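Local coordinates for protein lysine cyclodeaminase (PDB 5YU3) that probably converts L-lysine to L-pipecolic acid with loss of ammonia, using a bound NAD cofactor, and also recognises L-ornithine and L-2,4-diaminobutyric acid, at residues 230-235 and 264-269. Residues are numbered along the deposited sequence; the frame is centred on the assembly and turned at random.
Sequences INAVGA and EGECQQ. With NA (sodium ion), chain E; NAD (nicotinamide-adenine-dinucleotide), chain F.
Ala232 and Gly234 turn their carbonyl oxygens to a sodium ion, 2.8 Å from Ala232 O, beside the place where Ala232 meets Glu266. Asp300 OD1 and Ser301 O complete the metal site. Direct contact is slight: Ala232 CB lies 3.6 Å from Glu266 CG, and Ala235 CB 4.1 Å from Glu264 O. With CG anti to its carbonyl carbon (chi1 -68°), Glu266 brings CG against Ala232; the bend at chi2 then turns the carboxylate off, and OE2 accepts from Glu242 N. A water lies 3.1 Å from both Gly234 O and Glu264 O and can donate to either.

The other side of 230-235 serves the cofactor. The nicotinamide N7N donates an almost straight bond to Val233 O (3.0 Å, 169°). Ala235 N donates to O3D of the nicotinamide ribose, and Ala235 O accepts from O2D of the same sugar at 2.7 Å. Ala235 also touches the bound proline. Asp300 joins the segments indirectly: OD1, besides binding sodium, accepts from Glu266 N, and OD2 from Cys267 N.

The contact lies where strand 229-232 of the parallel Rossmann-type sheet ends, next to strand 297-300, and where helix 258-264 runs out, with helix 245-250 against Glu266.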
loop_
_atom_site.group_PDB
_atom_site.type_symbol
_atom_site.label_atom_id
_atom_site.label_comp_id
_atom_site.label_asym_id
_atom_site.label_seq_id
_atom_site.Cartn_x
_atom_site.Cartn_y
_atom_site.Cartn_z
ATOM N N ILE A 230 -11.912 -18.909 22.827
ATOM C CA ILE A 230 -12.552 -17.943 21.942
ATOM C C ILE A 230 -11.532 -17.464 20.921
ATOM O O ILE A 230 -10.441 -17.022 21.298
ATOM C CB ILE A 230 -13.114 -16.733 22.706
ATOM C CG1 ILE A 230 -14.050 -17.175 23.834
ATOM C CG2 ILE A 230 -13.827 -15.777 21.721
ATOM C CD1 ILE A 230 -14.556 -16.004 24.687
ATOM N N ASN A 231 -11.892 -17.535 19.635
ATOM C CA ASN A 231 -11.164 -16.813 18.593
ATOM C C ASN A 231 -11.878 -15.484 18.390
ATOM O O ASN A 231 -13.003 -15.449 17.879
ATOM C CB ASN A 231 -11.104 -17.613 17.287
ATOM C CG ASN A 231 -10.555 -19.006 17.482
ATOM O OD1 ASN A 231 -9.372 -19.192 17.769
ATOM N ND2 ASN A 231 -11.423 -20.006 17.326
ATOM N N ALA A 232 -11.250 -14.395 18.834
ATOM C CA ALA A 232 -11.814 -13.056 18.686
ATOM C C ALA A 232 -11.299 -12.493 17.364
ATOM O O ALA A 232 -10.148 -12.066 17.259
ATOM C CB ALA A 232 -11.431 -12.185 19.878
ATOM N N VAL A 233 -12.141 -12.533 16.331
ATOM C CA VAL A 233 -11.652 -12.346 14.964
ATOM C C VAL A 233 -12.017 -10.957 14.462
ATOM O O VAL A 233 -11.281 -10.365 13.660
ATOM C CB VAL A 233 -12.212 -13.439 14.031
ATOM C CG1 VAL A 233 -11.836 -13.162 12.569
ATOM C CG2 VAL A 233 -11.695 -14.800 14.468
ATOM N N GLY A 234 -13.158 -10.433 14.920
ATOM C CA GLY A 234 -13.599 -9.109 14.518
ATOM C C GLY A 234 -12.525 -8.071 14.788
ATOM O O GLY A 234 -11.884 -8.109 15.838
ATOM N N ALA A 235 -12.295 -7.173 13.832
ATOM C CA ALA A 235 -11.188 -6.220 13.889
ATOM C C ALA A 235 -11.302 -5.271 12.712
ATOM O O ALA A 235 -11.380 -5.727 11.569
ATOM C CB ALA A 235 -9.820 -6.916 13.836
ATOM N N GLU A 264 -5.846 -2.458 17.800
ATOM C CA GLU A 264 -7.063 -2.758 17.047
ATOM C C GLU A 264 -7.765 -4.050 17.442
ATOM O O GLU A 264 -8.836 -4.336 16.890
ATOM C CB GLU A 264 -6.763 -2.836 15.541
ATOM C CG GLU A 264 -6.353 -1.527 14.907
ATOM C CD GLU A 264 -5.507 -1.742 13.661
ATOM O OE1 GLU A 264 -5.781 -2.704 12.905
ATOM O OE2 GLU A 264 -4.574 -0.951 13.434
ATOM N N GLY A 265 -7.194 -4.850 18.344
ATOM C CA GLY A 265 -7.799 -6.093 18.773
ATOM C C GLY A 265 -8.518 -5.955 20.107
ATOM O O GLY A 265 -8.721 -4.859 20.629
ATOM N N GLU A 266 -8.908 -7.111 20.667
ATOM C CA GLU A 266 -9.469 -7.121 22.017
ATOM C C GLU A 266 -8.477 -6.560 23.023
ATOM O O GLU A 266 -8.881 -6.041 24.073
ATOM C CB GLU A 266 -9.864 -8.538 22.438
ATOM C CG GLU A 266 -11.031 -9.138 21.675
ATOM C CD GLU A 266 -12.264 -8.270 21.754
ATOM O OE1 GLU A 266 -12.576 -7.793 22.858
ATOM O OE2 GLU A 266 -12.910 -8.038 20.711
ATOM N N CYS A 267 -7.177 -6.661 22.727
ATOM C CA CYS A 267 -6.163 -6.180 23.659
ATOM C C CYS A 267 -6.195 -4.666 23.828
ATOM O O CYS A 267 -5.523 -4.143 24.731
ATOM C CB CYS A 267 -4.781 -6.658 23.201
ATOM S SG CYS A 267 -4.526 -8.427 23.508
ATOM N N GLN A 268 -6.975 -3.952 23.007
ATOM C CA GLN A 268 -7.275 -2.557 23.311
ATOM C C GLN A 268 -7.787 -2.392 24.729
ATOM O O GLN A 268 -7.587 -1.339 25.339
ATOM C CB GLN A 268 -8.346 -2.007 22.378
ATOM C CG GLN A 268 -7.919 -1.797 20.975
ATOM C CD GLN A 268 -9.108 -1.429 20.143
ATOM O OE1 GLN A 268 -9.497 -0.260 20.089
ATOM N NE2 GLN A 268 -9.732 -2.432 19.524
ATOM N N GLN A 269 -8.478 -3.407 25.252
ATOM C CA GLN A 269 -9.086 -3.326 26.574
ATOM C C GLN A 269 -8.124 -3.687 27.694
ATOM O O GLN A 269 -8.475 -3.510 28.865
ATOM C CB GLN A 269 -10.303 -4.258 26.669
ATOM C CG GLN A 269 -11.324 -4.097 25.557
ATOM C CD GLN A 269 -12.642 -4.768 25.891
ATOM O OE1 GLN A 269 -13.338 -4.361 26.824
ATOM N NE2 GLN A 269 -12.993 -5.806 25.133
HETATM NA NA NA E . -9.666 -9.272 17.427
HETATM P PA NAD F . -19.575 -9.662 7.115
HETATM O O1A NAD F . -20.214 -8.331 6.874
HETATM O O2A NAD F . -19.616 -10.727 6.036
HETATM O O5B NAD F . -20.274 -10.327 8.403
HETATM C C5B NAD F . -20.324 -9.607 9.641
HETATM C C4B NAD F . -21.604 -10.042 10.339
HETATM O O4B NAD F . -21.629 -9.495 11.660
HETATM C C3B NAD F . -22.849 -9.498 9.631
HETATM O O3B NAD F . -23.700 -10.589 9.217
HETATM C C2B NAD F . -23.524 -8.638 10.688
HETATM O O2B NAD F . -24.948 -8.692 10.656
HETATM C C1B NAD F . -22.998 -9.252 11.965
HETATM N N9A NAD F . -23.063 -8.413 13.180
HETATM C C8A NAD F . -22.886 -7.076 13.293
HETATM N N7A NAD F . -23.006 -6.691 14.605
HETATM C C5A NAD F . -23.257 -7.808 15.327
HETATM C C6A NAD F . -23.497 -8.146 16.743
HETATM N N6A NAD F . -23.482 -7.187 17.698
HETATM N N1A NAD F . -23.702 -9.446 17.053
HETATM C C2A NAD F . -23.722 -10.433 16.137
HETATM N N3A NAD F . -23.529 -10.200 14.829
HETATM C C4A NAD F . -23.292 -8.935 14.382
HETATM O O3 NAD F . -18.029 -9.378 7.525
HETATM P PN NAD F . -16.858 -10.453 7.704
HETATM O O1N NAD F . -17.451 -11.721 8.275
HETATM O O2N NAD F . -16.064 -10.496 6.416
HETATM O O5D NAD F . -15.911 -9.741 8.798
HETATM C C5D NAD F . -16.301 -9.707 10.172
HETATM C C4D NAD F . -15.180 -9.059 10.986
HETATM O O4D NAD F . -13.970 -9.798 10.822
HETATM C C3D NAD F . -14.875 -7.648 10.513
HETATM O O3D NAD F . -14.545 -6.838 11.663
HETATM C C2D NAD F . -13.622 -7.825 9.684
HETATM O O2D NAD F . -12.869 -6.613 9.534
HETATM C C1D NAD F . -12.917 -8.884 10.505
HETATM N N1N NAD F . -11.845 -9.593 9.818
HETATM C C2N NAD F . -10.800 -10.003 10.550
HETATM C C3N NAD F . -9.739 -10.680 9.967
HETATM C C7N NAD F . -8.608 -11.129 10.831
HETATM O O7N NAD F . -7.571 -11.514 10.329
HETATM N N7N NAD F . -8.790 -11.138 12.163
HETATM C C4N NAD F . -9.773 -10.978 8.601
HETATM C C5N NAD F . -10.888 -10.564 7.874
HETATM C C6N NAD F . -11.926 -9.877 8.506
HETATM O O HOH W 1 -11.138 -6.025 17.983
#